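Local coordinates for SLH domain-containing protein (Pseudoflavonifractor capillosus, PDB 4OJU) that is of uncharacterised function but carries BspA-type leucine-rich repeats that probably bind other proteins, and binds magnesium ions, at residues 104-109 / 129-134; 112-117 / 134-139. All blocks are in the same frame, centred on the assembly; numbering follows the deposited sequence. Where two conformers were deposited one is given.

Contact 1. Residues 104-109 / 129-134; sequences NELAFA and PFRWSN
Two buried loops stack here, 104-109 against 129-134. Two hydrogen bonds join them, one between backbones and one from a serine hydroxyl. Phe108 N donates to Pro129 O at 2.7 Å, in the carbonyl plane, though the N-H is bent to 138°. Ser133 OG turns back beside its own backbone N and gives its proton to Phe108 O at 2.6 Å. The same hydroxyl bonds Cys111 N, so it grips the loop after strand 102-103 at two backbone atoms. The apolar part is close-packed. Phe108 and Phe130 point the same way, and Phe108 CB lies 3.8 Å from Phe130 CD1. Pro129 CB sits at the edge of the Phe108 ring and over the centre of the Phe130 ring. Leu106 CD2 touches Arg131 CB at 3.5 Å and Trp132 CZ3 at 3.9 Å. Phenylalanines from successive coils lie in the hydrophobic core of this leucine-rich repeat solenoid; the Phe85 ring meets that of Phe108 nearly parallel. The partly exposed side is more polar. Arg131 runs out extended, CG anti to the backbone N (chi1 -163°), to a salt bridge with Asp112 of the second subunit. Trp132 lays its ring against the Arg131 chain, and its NE1 bonds Arg131 O of that subunit.

Contact 2. Residues 112-117 / 134-139; sequences DALKEI and NALDTV. With MG (magnesium ion), chain H; EDO (1,2-ethanediol), chain F.
Leu136 fills the middle of the contact between 112-117 and 134-139. Its CB lies 3.5 Å from Leu114 O. CG is anti to the backbone N (chi1 -163°) in the conformer described, one of two modelled, and the branch splits there. CD1 reaches 3.6 Å from Glu116 CA, with Ile117 CG2 further off. CD2 meets Leu114 CD2 at 3.6 Å, the two leucines side by side and pointing the same way. The backbone of Leu136 forms the centre of an inverse gamma turn, closed by a weak bond from Asp137 N to Ala135 O. Past the turn, 134-139 runs parallel to 112-117, coil on coil, as in a leucine-rich repeat solenoid. The strands at 116-119 and 138-141 form a two-stranded parallel sheet. Ile117 and Val139 share a face of it, their CG2 atoms 4.2 Å apart. An antiparallel ladder from Val139 to the third subunit extends this sheet across the interface. Before the strands, water 2 donates to Leu114 O and weakly accepts from Ala135 N. Lys115 CG rests on Ala135 CB on the exposed side, while Lys115 O accepts a bond from an ethanediol, probably left from crystallisation. Around Asp112 and Asn134 the contact is polar. The carboxylate of Asp112 stacks on the Asn134 amide, their planes 18° apart. Asp112 OD2 binds magnesium at 2.2 Å, and OD1 accepts from water 1, itself a metal ligand, so both oxygens hold the carboxylate in place. Waters 3, 4 and 5 and Glu105 OE2 of the second subunit complete the six ligands. The ion therefore bridges two chains, and its charge would offset that of the two carboxylates.

The centres of contact 1 and contact 2 lie 10 Å apart, in the last coils of the repeat region. Their segments alternate along the chain: 104-109, 112-117, 129-134, then 134-139. Asn134 belongs to both contacts. Each contact joins one coil to the next, contact 1 through loops after strands 102-103 and 125-127, contact 2 at strands 116-119 and 138-141. Their cores merge where Phe130 CD1 meets Leu136 CD2 at 3.3 Å and Phe108 CB meets Leu114 CD2 at 4.1 Å. Both touch the second and third subunits, so this end of the solenoid serves the assembly as well as the fold.

Contact 1. Residues 104-109 / 129-134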
loop_
_atom_site.group_PDB
_atom_site.type_symbol
_atom_site.label_atom_id
_atom_site.label_comp_id
_atom_site.label_asym_id
_atom_site.label_seq_id
_atom_site.Cartn_x
_atom_site.Cartn_y
_atom_site.Cartn_z
ATOM N N ASN A 104 -0.355 17.836 1.015
ATOM C CA ASN A 104 0.364 17.486 -0.206
ATOM C C ASN A 104 0.891 16.086 -0.177
ATOM O O ASN A 104 0.878 15.412 0.847
ATOM C CB ASN A 104 1.489 18.467 -0.501
ATOM C CG ASN A 104 0.955 19.723 -1.128
ATOM O OD1 ASN A 104 0.749 19.800 -2.331
ATOM N ND2 ASN A 104 0.617 20.686 -0.325
ATOM N N GLU A 105 1.358 15.644 -1.337
ATOM C CA GLU A 105 1.784 14.286 -1.564
ATOM C C GLU A 105 2.791 13.798 -0.517
ATOM O O GLU A 105 3.761 14.489 -0.182
ATOM C CB GLU A 105 2.315 14.141 -2.997
ATOM C CG GLU A 105 3.792 13.865 -3.189
ATOM C CD GLU A 105 4.237 13.809 -4.639
ATOM O OE1 GLU A 105 3.382 13.617 -5.534
ATOM O OE2 GLU A 105 5.450 13.969 -4.882
ATOM N N LEU A 106 2.527 12.600 0.015
ATOM C CA LEU A 106 3.419 11.891 0.915
ATOM C C LEU A 106 3.783 12.690 2.188
ATOM O O LEU A 106 4.823 12.421 2.801
ATOM C CB LEU A 106 4.699 11.516 0.136
ATOM C CG LEU A 106 4.533 10.712 -1.153
ATOM C CD1 LEU A 106 5.867 10.628 -1.915
ATOM C CD2 LEU A 106 4.040 9.336 -0.833
ATOM N N ALA A 107 2.944 13.641 2.605
ATOM C CA ALA A 107 3.215 14.498 3.779
ATOM C C ALA A 107 3.416 13.675 5.064
ATOM O O ALA A 107 4.216 14.057 5.907
ATOM C CB ALA A 107 2.080 15.495 3.973
ATOM N N PHE A 108 2.733 12.522 5.190
ATOM C CA PHE A 108 2.900 11.653 6.363
ATOM C C PHE A 108 3.315 10.267 5.879
ATOM O O PHE A 108 2.837 9.250 6.387
ATOM C CB PHE A 108 1.590 11.602 7.199
ATOM C CG PHE A 108 1.245 12.935 7.815
ATOM C CD1 PHE A 108 1.832 13.338 9.010
ATOM C CD2 PHE A 108 0.371 13.810 7.176
ATOM C CE1 PHE A 108 1.527 14.582 9.570
ATOM C CE2 PHE A 108 0.080 15.064 7.731
ATOM C CZ PHE A 108 0.682 15.448 8.909
ATOM N N ALA A 109 4.191 10.222 4.873
ATOM C CA ALA A 109 4.612 8.957 4.273
ATOM C C ALA A 109 5.622 8.197 5.113
ATOM O O ALA A 109 6.484 8.800 5.756
ATOM C CB ALA A 109 5.196 9.199 2.889
ATOM N N PRO A 129 -1.109 11.199 1.198
ATOM C CA PRO A 129 -0.129 11.615 2.213
ATOM C C PRO A 129 0.372 10.465 3.077
ATOM O O PRO A 129 1.317 10.662 3.812
ATOM C CB PRO A 129 -0.938 12.596 3.093
ATOM C CG PRO A 129 -2.245 12.875 2.293
ATOM C CD PRO A 129 -2.479 11.579 1.604
ATOM N N PHE A 130 -0.285 9.306 3.056
ATOM C CA PHE A 130 0.007 8.223 3.997
ATOM C C PHE A 130 0.672 6.994 3.377
ATOM O O PHE A 130 0.806 5.968 4.058
ATOM C CB PHE A 130 -1.310 7.827 4.671
ATOM C CG PHE A 130 -2.121 9.048 5.091
ATOM C CD1 PHE A 130 -1.655 9.906 6.083
ATOM C CD2 PHE A 130 -3.369 9.303 4.532
ATOM C CE1 PHE A 130 -2.397 11.027 6.467
ATOM C CE2 PHE A 130 -4.108 10.421 4.917
ATOM C CZ PHE A 130 -3.611 11.279 5.876
ATOM N N ARG A 131 1.155 7.108 2.127
ATOM C CA ARG A 131 1.814 5.990 1.444
ATOM C C ARG A 131 2.946 5.423 2.298
ATOM O O ARG A 131 3.699 6.200 2.895
ATOM C CB ARG A 131 2.362 6.424 0.078
ATOM C CG ARG A 131 2.674 5.240 -0.854
ATOM C CD ARG A 131 2.913 5.753 -2.254
ATOM N NE ARG A 131 3.321 4.690 -3.171
ATOM C CZ ARG A 131 3.646 4.889 -4.448
ATOM N NH1 ARG A 131 3.570 6.101 -4.977
ATOM N NH2 ARG A 131 4.025 3.873 -5.207
ATOM N N TRP A 132 3.016 4.074 2.399
ATOM C CA TRP A 132 4.030 3.293 3.136
ATOM C C TRP A 132 3.902 3.422 4.658
ATOM O O TRP A 132 4.685 2.803 5.377
ATOM C CB TRP A 132 5.491 3.638 2.702
ATOM C CG TRP A 132 5.700 3.659 1.218
ATOM C CD1 TRP A 132 5.438 2.653 0.338
ATOM C CD2 TRP A 132 6.150 4.774 0.432
ATOM N NE1 TRP A 132 5.707 3.068 -0.948
ATOM C CE2 TRP A 132 6.157 4.360 -0.918
ATOM C CE3 TRP A 132 6.579 6.079 0.744
ATOM C CZ2 TRP A 132 6.528 5.216 -1.964
ATOM C CZ3 TRP A 132 7.004 6.904 -0.287
ATOM C CH2 TRP A 132 6.957 6.477 -1.627
ATOM N N SER A 133 2.959 4.214 5.161
ATOM C CA SER A 133 2.768 4.281 6.605
ATOM C C SER A 133 1.912 3.067 6.986
ATOM O O SER A 133 0.678 3.114 6.901
ATOM C CB SER A 133 2.133 5.598 7.026
ATOM O OG SER A 133 3.036 6.652 6.755
ATOM N N ASN A 134 2.622 1.982 7.356
ATOM C CA ASN A 134 2.180 0.629 7.700
ATOM C C ASN A 134 0.890 0.580 8.548
ATOM O O ASN A 134 -0.098 -0.015 8.106
ATOM C CB ASN A 134 3.333 -0.153 8.422
ATOM C CG ASN A 134 4.612 -0.401 7.604
ATOM O OD1 ASN A 134 4.742 -0.020 6.434
ATOM N ND2 ASN A 134 5.575 -1.123 8.184
#

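Contact 2. Residues 112-117 / 134-139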
loop_
_atom_site.group_PDB
_atom_site.type_symbol
_atom_site.label_atom_id
_atom_site.label_comp_id
_atom_site.label_asym_id
_atom_site.label_seq_id
_atom_site.Cartn_x
_atom_site.Cartn_y
_atom_site.Cartn_z
ATOM N N ASP A 112 5.759 4.824 10.410
ATOM C CA ASP A 112 5.318 3.500 10.831
ATOM C C ASP A 112 4.688 3.436 12.220
ATOM O O ASP A 112 4.009 2.451 12.490
ATOM C CB ASP A 112 6.469 2.492 10.687
ATOM C CG ASP A 112 6.976 2.355 9.253
ATOM O OD1 ASP A 112 6.219 2.722 8.302
ATOM O OD2 ASP A 112 8.087 1.818 9.071
ATOM N N ALA A 113 4.834 4.481 13.057
ATOM C CA ALA A 113 4.190 4.496 14.376
ATOM C C ALA A 113 2.849 5.271 14.321
ATOM O O ALA A 113 2.158 5.368 15.332
ATOM C CB ALA A 113 5.122 5.115 15.408
ATOM N N LEU A 114 2.496 5.825 13.156
ATOM C CA LEU A 114 1.255 6.603 12.996
ATOM C C LEU A 114 0.087 5.655 12.706
ATOM O O LEU A 114 0.039 5.035 11.637
ATOM C CB LEU A 114 1.434 7.664 11.901
ATOM C CG LEU A 114 0.310 8.741 11.774
ATOM C CD1 LEU A 114 0.098 9.536 13.079
ATOM C CD2 LEU A 114 0.607 9.686 10.632
ATOM N N LYS A 115 -0.802 5.471 13.689
ATOM C CA LYS A 115 -1.911 4.497 13.560
ATOM C C LYS A 115 -3.250 5.133 13.175
ATOM O O LYS A 115 -4.131 4.455 12.637
ATOM C CB LYS A 115 -2.099 3.738 14.884
ATOM C CG LYS A 115 -0.882 2.924 15.310
ATOM C CD LYS A 115 -1.183 2.167 16.592
ATOM C CE LYS A 115 0.051 1.563 17.204
ATOM N NZ LYS A 115 -0.294 0.591 18.272
ATOM N N GLU A 116 -3.405 6.422 13.472
ATOM C CA GLU A 116 -4.638 7.139 13.188
ATOM C C GLU A 116 -4.341 8.596 12.927
ATOM O O GLU A 116 -3.321 9.121 13.372
ATOM C CB GLU A 116 -5.651 6.994 14.359
ATOM C CG GLU A 116 -5.211 7.625 15.672
ATOM C CD GLU A 116 -6.311 7.788 16.700
ATOM O OE1 GLU A 116 -6.841 6.759 17.178
ATOM O OE2 GLU A 116 -6.627 8.949 17.046
ATOM N N ILE A 117 -5.263 9.258 12.243
ATOM C CA ILE A 117 -5.187 10.691 12.015
ATOM C C ILE A 117 -6.624 11.221 11.928
ATOM O O ILE A 117 -7.542 10.518 11.461
ATOM C CB ILE A 117 -4.299 11.048 10.783
ATOM C CG1 ILE A 117 -3.850 12.536 10.841
ATOM C CG2 ILE A 117 -4.978 10.672 9.435
ATOM C CD1 ILE A 117 -2.651 12.935 9.995
ATOM N N ASN A 134 2.622 1.982 7.356
ATOM C CA ASN A 134 2.180 0.629 7.700
ATOM C C ASN A 134 0.890 0.580 8.548
ATOM O O ASN A 134 -0.098 -0.015 8.106
ATOM C CB ASN A 134 3.333 -0.153 8.422
ATOM C CG ASN A 134 4.612 -0.401 7.604
ATOM O OD1 ASN A 134 4.742 -0.020 6.434
ATOM N ND2 ASN A 134 5.575 -1.123 8.184
ATOM N N ALA A 135 0.881 1.223 9.726
ATOM C CA ALA A 135 -0.243 1.125 10.651
ATOM C C ALA A 135 -1.375 2.138 10.448
ATOM O O ALA A 135 -2.346 2.089 11.198
ATOM C CB ALA A 135 0.273 1.235 12.075
ATOM N N LEU A 136 -1.245 3.042 9.473
ATOM C CA LEU A 136 -2.249 4.071 9.247
ATOM C C LEU A 136 -3.444 3.505 8.488
ATOM O O LEU A 136 -3.592 3.697 7.278
ATOM C CB LEU A 136 -1.649 5.283 8.534
ATOM C CG LEU A 136 -2.441 6.588 8.571
ATOM C CD1 LEU A 136 -3.335 6.720 9.810
ATOM C CD2 LEU A 136 -1.509 7.708 8.524
ATOM N N ASP A 137 -4.303 2.828 9.228
ATOM C CA ASP A 137 -5.503 2.202 8.702
ATOM C C ASP A 137 -6.639 3.169 8.588
ATOM O O ASP A 137 -7.177 3.370 7.502
ATOM C CB ASP A 137 -5.953 1.065 9.649
ATOM C CG ASP A 137 -5.356 -0.278 9.378
ATOM O OD1 ASP A 137 -4.424 -0.360 8.549
ATOM O OD2 ASP A 137 -5.838 -1.261 9.962
ATOM N N THR A 138 -7.010 3.744 9.744
ATOM C CA THR A 138 -8.172 4.566 9.988
ATOM C C THR A 138 -7.972 6.065 9.887
ATOM O O THR A 138 -7.057 6.633 10.483
ATOM C CB THR A 138 -8.664 4.241 11.404
ATOM O OG1 THR A 138 -8.774 2.820 11.531
ATOM C CG2 THR A 138 -9.983 4.902 11.727
ATOM N N VAL A 139 -8.919 6.715 9.220
ATOM C CA VAL A 139 -8.937 8.147 9.100
ATOM C C VAL A 139 -10.244 8.622 9.736
ATOM O O VAL A 139 -11.322 8.147 9.366
ATOM C CB VAL A 139 -8.764 8.598 7.610
ATOM C CG1 VAL A 139 -8.962 10.090 7.464
ATOM C CG2 VAL A 139 -7.387 8.200 7.058
HETATM MG MG MG H . 9.202 1.298 7.226
HETATM C C1 EDO F . -5.161 1.317 14.968
HETATM O O1 EDO F . -5.910 2.278 14.235
HETATM C C2 EDO F . -6.074 0.138 15.360
HETATM O O2 EDO F . -6.667 -0.404 14.195
HETATM O O HOH W 1 7.981 2.462 6.021
HETATM O O HOH W 2 1.732 3.898 10.044
HETATM O O HOH W 3 10.597 2.649 7.829
HETATM O O HOH W 4 10.521 -0.138 8.364
HETATM O O HOH W 5 8.083 -0.493 6.686
#